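Local coordinates for protein 4-hydroxy-3-methylbut-2-enyl diphosphate reductase, apicoplast (Plasmodium falciparum, PDB 4N7B) that catalyses the last step of the MEP pathway, reducing (E)-4-hydroxy-3-methylbut-2-enyl diphosphate to isopentenyl and dimethylallyl diphosphate with an iron-sulfur cluster, at residues Thr433-Ser438 against Lys445-Ser450. Numbering follows the deposited sequence.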
ATOM      1  N   THR A 433      -0.859 -20.586   4.243  1.00 26.81           N
ATOM      2  CA  THR A 433      -0.739 -19.193   4.645  1.00 26.13           C
ATOM      3  C   THR A 433      -2.084 -18.490   4.431  1.00 28.36           C
ATOM      4  O   THR A 433      -2.671 -18.568   3.345  1.00 25.62           O
ATOM      5  CB  THR A 433       0.345 -18.453   3.825  1.00 22.28           C
ATOM      6  OG1 THR A 433       1.649 -18.931   4.195  1.00 25.57           O
ATOM      7  CG2 THR A 433       0.259 -16.952   4.094  1.00 22.27           C
ATOM      8  N   ILE A 434      -2.575 -17.823   5.470  1.00 25.82           N
ATOM      9  CA  ILE A 434      -3.772 -16.999   5.347  1.00 21.24           C
ATOM     10  C   ILE A 434      -3.392 -15.547   5.482  1.00 26.67           C
ATOM     11  O   ILE A 434      -2.807 -15.136   6.494  1.00 27.43           O
ATOM     12  CB  ILE A 434      -4.817 -17.306   6.417  1.00 24.32           C
ATOM     13  CG1 ILE A 434      -5.386 -18.704   6.212  1.00 24.11           C
ATOM     14  CG2 ILE A 434      -5.954 -16.286   6.342  1.00 23.10           C
ATOM     15  CD1 ILE A 434      -6.291 -19.136   7.325  1.00 25.72           C
ATOM     16  N   VAL A 435      -3.685 -14.777   4.445  1.00 27.26           N
ATOM     17  CA  VAL A 435      -3.439 -13.358   4.479  1.00 25.48           C
ATOM     18  C   VAL A 435      -4.775 -12.679   4.585  1.00 24.43           C
ATOM     19  O   VAL A 435      -5.650 -12.893   3.745  1.00 30.54           O
ATOM     20  CB  VAL A 435      -2.756 -12.852   3.222  1.00 24.24           C
ATOM     21  CG1 VAL A 435      -2.568 -11.343   3.317  1.00 19.52           C
ATOM     22  CG2 VAL A 435      -1.427 -13.555   3.030  1.00 25.34           C
ATOM     23  N   VAL A 436      -4.943 -11.859   5.624  1.00 21.84           N
ATOM     24  CA  VAL A 436      -6.209 -11.153   5.806  1.00 23.66           C
ATOM     25  C   VAL A 436      -6.114  -9.809   5.133  1.00 25.50           C
ATOM     26  O   VAL A 436      -5.201  -9.029   5.385  1.00 27.07           O
ATOM     27  CB  VAL A 436      -6.568 -11.011   7.277  1.00 22.37           C
ATOM     28  CG1 VAL A 436      -7.935 -10.388   7.431  1.00 22.01           C
ATOM     29  CG2 VAL A 436      -6.513 -12.385   7.935  1.00 25.95           C
ATOM     30  N   GLY A 437      -7.028  -9.560   4.212  1.00 23.45           N
ATOM     31  CA  GLY A 437      -7.020  -8.287   3.528  1.00 25.47           C
ATOM     32  C   GLY A 437      -7.895  -8.286   2.308  1.00 23.75           C
ATOM     33  O   GLY A 437      -8.544  -9.299   1.980  1.00 20.68           O
ATOM     34  N   SER A 438      -7.937  -7.131   1.651  1.00 25.77           N
ATOM     35  CA  SER A 438      -8.803  -6.924   0.495  1.00 23.47           C
ATOM     36  C   SER A 438      -8.125  -7.257  -0.835  1.00 28.49           C
ATOM     37  O   SER A 438      -6.921  -7.035  -1.002  1.00 30.52           O
ATOM     38  CB  SER A 438      -9.261  -5.469   0.456  1.00 30.18           C
ATOM     39  OG  SER A 438      -9.710  -5.151  -0.846  1.00 41.35           O
ATOM     40  N   LYS A 445      -2.007  -8.819  -1.950  1.00 20.76           N
ATOM     41  CA  LYS A 445      -1.841  -9.831  -2.980  1.00 21.30           C
ATOM     42  C   LYS A 445      -0.396 -10.281  -3.063  1.00 21.82           C
ATOM     43  O   LYS A 445      -0.126 -11.456  -3.326  1.00 24.09           O
ATOM     44  CB  LYS A 445      -2.337  -9.309  -4.328  1.00 23.18           C
ATOM     45  CG  LYS A 445      -3.863  -9.317  -4.404  1.00 24.77           C
ATOM     46  CD  LYS A 445      -4.381  -8.837  -5.748  1.00 33.11           C
ATOM     47  CE  LYS A 445      -4.191  -7.352  -5.913  1.00 39.96           C
ATOM     48  NZ  LYS A 445      -4.923  -6.864  -7.123  1.00 47.76           N
ATOM     49  N   LYS A 446       0.540  -9.369  -2.799  1.00 20.83           N
ATOM     50  CA  LYS A 446       1.960  -9.724  -2.889  1.00 21.01           C
ATOM     51  C   LYS A 446       2.391 -10.573  -1.698  1.00 27.99           C
ATOM     52  O   LYS A 446       3.375 -11.320  -1.779  1.00 29.08           O
ATOM     53  CB  LYS A 446       2.848  -8.482  -3.056  1.00 21.71           C
ATOM     54  CG  LYS A 446       2.505  -7.654  -4.292  1.00 32.58           C
ATOM     55  CD  LYS A 446       2.601  -8.496  -5.560  1.00 27.19           C
ATOM     56  CE  LYS A 446       1.780  -7.896  -6.707  1.00 44.24           C
ATOM     57  NZ  LYS A 446       1.619  -8.894  -7.841  1.00 48.98           N
ATOM     58  N   LEU A 447       1.647 -10.499  -0.599  1.00 23.97           N
ATOM     59  CA  LEU A 447       1.962 -11.360   0.540  1.00 27.29           C
ATOM     60  C   LEU A 447       1.587 -12.785   0.172  1.00 23.36           C
ATOM     61  O   LEU A 447       2.361 -13.718   0.372  1.00 19.95           O
ATOM     62  CB  LEU A 447       1.208 -10.921   1.791  1.00 25.31           C
ATOM     63  CG  LEU A 447       1.802  -9.707   2.491  1.00 21.86           C
ATOM     64  CD1 LEU A 447       0.882  -9.260   3.608  1.00 23.30           C
ATOM     65  CD2 LEU A 447       3.164 -10.028   3.041  1.00 24.98           C
ATOM     66  N   VAL A 448       0.390 -12.957  -0.363  1.00 25.13           N
ATOM     67  CA  VAL A 448      -0.040 -14.275  -0.811  1.00 26.75           C
ATOM     68  C   VAL A 448       0.987 -14.857  -1.781  1.00 25.58           C
ATOM     69  O   VAL A 448       1.386 -16.027  -1.690  1.00 28.34           O
ATOM     70  CB  VAL A 448      -1.386 -14.182  -1.530  1.00 26.11           C
ATOM     71  CG1 VAL A 448      -1.629 -15.420  -2.433  1.00 31.38           C
ATOM     72  CG2 VAL A 448      -2.482 -14.024  -0.529  1.00 27.56           C
ATOM     73  N   TYR A 449       1.404 -14.032  -2.729  1.00 29.26           N
ATOM     74  CA  TYR A 449       2.343 -14.471  -3.755  1.00 26.32           C
ATOM     75  C   TYR A 449       3.685 -14.869  -3.149  1.00 29.99           C
ATOM     76  O   TYR A 449       4.299 -15.841  -3.577  1.00 21.79           O
ATOM     77  CB  TYR A 449       2.531 -13.337  -4.741  1.00 23.65           C
ATOM     78  CG  TYR A 449       3.480 -13.573  -5.887  1.00 25.01           C
ATOM     79  CD1 TYR A 449       3.084 -14.296  -7.001  1.00 24.07           C
ATOM     80  CD2 TYR A 449       4.751 -13.021  -5.883  1.00 27.72           C
ATOM     81  CE1 TYR A 449       3.935 -14.475  -8.085  1.00 25.29           C
ATOM     82  CE2 TYR A 449       5.607 -13.196  -6.950  1.00 28.56           C
ATOM     83  CZ  TYR A 449       5.188 -13.933  -8.054  1.00 29.75           C
ATOM     84  OH  TYR A 449       6.036 -14.105  -9.121  1.00 32.46           O
ATOM     85  N   SER A 450       4.147 -14.114  -2.158  1.00 23.29           N
ATOM     86  CA  SER A 450       5.441 -14.393  -1.531  1.00 20.19           C
ATOM     87  C   SER A 450       5.456 -15.797  -0.954  1.00 23.66           C
ATOM     88  O   SER A 450       6.453 -16.500  -1.051  1.00 23.64           O
ATOM     89  CB  SER A 450       5.733 -13.382  -0.405  1.00 20.30           C
ATOM     90  OG  SER A 450       5.866 -12.064  -0.911  1.00 31.87           O
TER
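Val435 meets Leu447 and Val448 where strand 432-436 packs against helix 442-452. The two elements open a beta-alpha-beta unit that returns to the parallel sheet through strand 458-461. The contact is apolar and small, burying 176 Å² in all.

Along the strand, Thr433 faces the helix side but stays short of 445-450. Its OG1 hydrogen-bonds Ser451 OG, one residue further along the same helix. Ile434 points to the other face of the sheet, where it packs on Phe494 of helix 488-499. Val435 makes all the strand's close side-chain contacts with the helix segment. CG1, anti to the backbone N (chi1 178°), lies 4.0 Å from Leu447 CD1. CG2 is turned to Val448 and sits 3.7 Å from its CG2. The same CG2 is also 3.9 Å from Leu447 CB, and thus lies against both helix residues. The side chains of Val435 and Leu447 cross at about a right angle. Leu447 touches the valine with CB and CD1. Val436 packs on Glu490, Thr491 and Phe494 of helix 488-499. Gly437 begins the loop after the strand. A CB at its backbone angles would be jammed against the carbonyl O of Val436, which calls for glycine. In this loop Ser438 OG hydrogen-bonds Ser440 OG.

Ser441 in the loop and Ser442 and Asn443 at the start of the helix probably bind the substrate and both products, as inferred by similarity. The side chain of Leu447 lies about 5 Å from that of Asn443 and about 10 Å from the bound cluster.

On the helix, Lys446 O takes two bonds from Ser450, from opposite faces of its carbonyl plane. One is the helical bond from N; the other comes from Ser450 OG at 2.7 Å, tilted 26° from that plane.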